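Local atomic coordinates of protein kinase (Staphylococcus aureus subsp. aureus Mu50, PDB entry 3PY9), a protein that is the extracellular region of the membrane Ser/Thr kinase PrkC, whose PASTA repeats probably bind muropeptides from the cell wall as a signal to the kinase. Residues V100-V105 against I133-S138. Residues are numbered along the deposited sequence; the frame is centred on the assembly and turned at random.
Sequences VTIEKV and IKLYES
Val-100 to Val-105 and Ile-133 to Ser-138 pair as parallel strands of a PASTA domain, in which a three-stranded sheet packs against one helix. Thr-101 and Glu-103 each supply two rungs: the N-H of Thr-101 bonds to Ile-133 O at 2.9 Å, its O accepts Leu-135 N, and Glu-103 likewise joins Leu-135 O and Glu-137 N, before Val-105 N closes the ladder on Glu-137 O. The helix 85-93 covers the face of Val-100 and Leu-135, where branched apolar residues fit. Val-100 CG1, anti to its backbone N (chi1 -174°), lies 3.7 Å from Leu-135 CG, and both side chains touch Leu-92. Farther along this face Glu-137 reaches out fully extended beside Lys-104, its OE1 3.4 Å from Ile-102 CG2 but 4.5 Å from Lys-104 NZ. The other face is mixed. Lys-134 CD lies 3.6 Å from Glu-103 CG; beyond it, bends at chi3 and chi4 bring NZ to Glu-103 OE2 at 3.3 Å, a salt bridge in which NZ meets OE2 from above the carboxylate plane. A lysine is long enough also to bond Thr-101 OG1 weakly. The Tyr-136 ring has Val-105 CG1 at its edge. Backbone bonds thus fix the register, while the lysine ties two alternate residues together. Glu-137 OE1, buried without a hydrogen-bond partner, may be steadied by the charges of Lys-104 and of Lys-85, which touches its side chain.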
loop_
_atom_site.group_PDB
_atom_site.type_symbol
_atom_site.label_atom_id
_atom_site.label_comp_id
_atom_site.label_asym_id
_atom_site.label_seq_id
_atom_site.Cartn_x
_atom_site.Cartn_y
_atom_site.Cartn_z
ATOM N N VAL A 100 11.369 4.224 22.681
ATOM C CA VAL A 100 10.717 3.750 21.460
ATOM C C VAL A 100 10.465 2.263 21.535
ATOM O O VAL A 100 11.379 1.475 21.753
ATOM C CB VAL A 100 11.524 4.099 20.186
ATOM C CG1 VAL A 100 10.748 3.720 18.937
ATOM C CG2 VAL A 100 11.853 5.594 20.153
ATOM N N THR A 101 9.204 1.886 21.382
ATOM C CA THR A 101 8.832 0.484 21.345
ATOM C C THR A 101 8.505 0.068 19.897
ATOM O O THR A 101 7.858 0.805 19.178
ATOM C CB THR A 101 7.675 0.190 22.321
ATOM O OG1 THR A 101 6.647 1.161 22.137
ATOM C CG2 THR A 101 8.153 0.296 23.773
ATOM N N ILE A 102 9.006 -1.094 19.480
ATOM C CA ILE A 102 8.687 -1.681 18.176
ATOM C C ILE A 102 7.592 -2.744 18.266
ATOM O O ILE A 102 7.563 -3.558 19.185
ATOM C CB ILE A 102 9.915 -2.329 17.498
ATOM C CG1 ILE A 102 11.156 -1.431 17.614
ATOM C CG2 ILE A 102 9.586 -2.742 16.017
ATOM C CD1 ILE A 102 11.159 -0.207 16.694
ATOM N N GLU A 103 6.708 -2.714 17.273
ATOM C CA GLU A 103 5.639 -3.693 17.062
ATOM C C GLU A 103 5.741 -4.172 15.628
ATOM O O GLU A 103 5.778 -3.359 14.698
ATOM C CB GLU A 103 4.290 -3.001 17.189
ATOM C CG GLU A 103 4.034 -2.378 18.514
ATOM C CD GLU A 103 2.981 -3.135 19.258
ATOM O OE1 GLU A 103 2.009 -3.543 18.569
ATOM O OE2 GLU A 103 3.127 -3.322 20.500
ATOM N N LYS A 104 5.782 -5.483 15.447
ATOM C CA LYS A 104 5.873 -6.058 14.115
ATOM C C LYS A 104 4.489 -6.421 13.597
ATOM O O LYS A 104 3.704 -7.070 14.294
ATOM C CB LYS A 104 6.798 -7.273 14.115
ATOM C CG LYS A 104 8.238 -6.928 14.494
ATOM C CD LYS A 104 9.126 -8.159 14.585
ATOM C CE LYS A 104 10.602 -7.758 14.457
ATOM N NZ LYS A 104 11.551 -8.907 14.580
ATOM N N VAL A 105 4.186 -5.979 12.381
ATOM C CA VAL A 105 2.894 -6.246 11.779
ATOM C C VAL A 105 3.132 -6.537 10.315
ATOM O O VAL A 105 4.101 -6.073 9.732
ATOM C CB VAL A 105 1.911 -5.013 11.899
ATOM C CG1 VAL A 105 1.444 -4.795 13.347
ATOM C CG2 VAL A 105 2.532 -3.747 11.342
ATOM N N ILE A 133 6.910 6.592 22.157
ATOM C CA ILE A 133 6.795 6.398 20.709
ATOM C C ILE A 133 6.632 4.904 20.450
ATOM O O ILE A 133 7.300 4.072 21.081
ATOM C CB ILE A 133 8.020 6.871 19.878
ATOM C CG1 ILE A 133 8.618 8.201 20.380
ATOM C CG2 ILE A 133 7.653 6.917 18.394
ATOM C CD1 ILE A 133 7.957 9.438 19.882
ATOM N N LYS A 134 5.720 4.578 19.538
ATOM C CA LYS A 134 5.596 3.231 19.027
ATOM C C LYS A 134 5.821 3.245 17.522
ATOM O O LYS A 134 5.255 4.070 16.799
ATOM C CB LYS A 134 4.227 2.682 19.381
ATOM C CG LYS A 134 4.106 1.186 19.307
ATOM C CD LYS A 134 2.817 0.734 19.976
ATOM C CE LYS A 134 2.941 0.702 21.502
ATOM N NZ LYS A 134 3.795 -0.457 21.956
ATOM N N LEU A 135 6.685 2.352 17.062
ATOM C CA LEU A 135 6.964 2.223 15.659
ATOM C C LEU A 135 6.472 0.863 15.204
ATOM O O LEU A 135 6.635 -0.147 15.922
ATOM C CB LEU A 135 8.470 2.360 15.370
ATOM C CG LEU A 135 9.161 3.718 15.628
ATOM C CD1 LEU A 135 10.555 3.709 15.049
ATOM C CD2 LEU A 135 8.394 4.946 15.085
ATOM N N TYR A 136 5.875 0.844 14.018
ATOM C CA TYR A 136 5.288 -0.361 13.487
ATOM C C TYR A 136 6.166 -0.818 12.348
ATOM O O TYR A 136 6.219 -0.180 11.290
ATOM C CB TYR A 136 3.856 -0.103 13.024
ATOM C CG TYR A 136 2.900 0.227 14.159
ATOM C CD1 TYR A 136 2.127 -0.764 14.748
ATOM C CD2 TYR A 136 2.782 1.530 14.648
ATOM C CE1 TYR A 136 1.254 -0.467 15.778
ATOM C CE2 TYR A 136 1.906 1.832 15.680
ATOM C CZ TYR A 136 1.148 0.825 16.237
ATOM O OH TYR A 136 0.265 1.098 17.262
ATOM N N GLU A 137 6.877 -1.913 12.588
ATOM C CA GLU A 137 7.845 -2.420 11.636
ATOM C C GLU A 137 7.156 -3.434 10.757
ATOM O O GLU A 137 6.514 -4.332 11.276
ATOM C CB GLU A 137 8.986 -3.104 12.386
ATOM C CG GLU A 137 10.111 -3.592 11.512
ATOM C CD GLU A 137 11.106 -4.436 12.270
ATOM O OE1 GLU A 137 10.993 -4.530 13.503
ATOM O OE2 GLU A 137 12.001 -5.021 11.637
ATOM N N SER A 138 7.315 -3.310 9.440
ATOM C CA SER A 138 6.686 -4.240 8.500
ATOM C C SER A 138 7.309 -5.642 8.548
ATOM O O SER A 138 8.521 -5.788 8.580
ATOM C CB SER A 138 6.779 -3.702 7.066
ATOM O OG SER A 138 6.214 -4.638 6.150
HETATM O O HOH W 1 7.275 3.578 23.868
#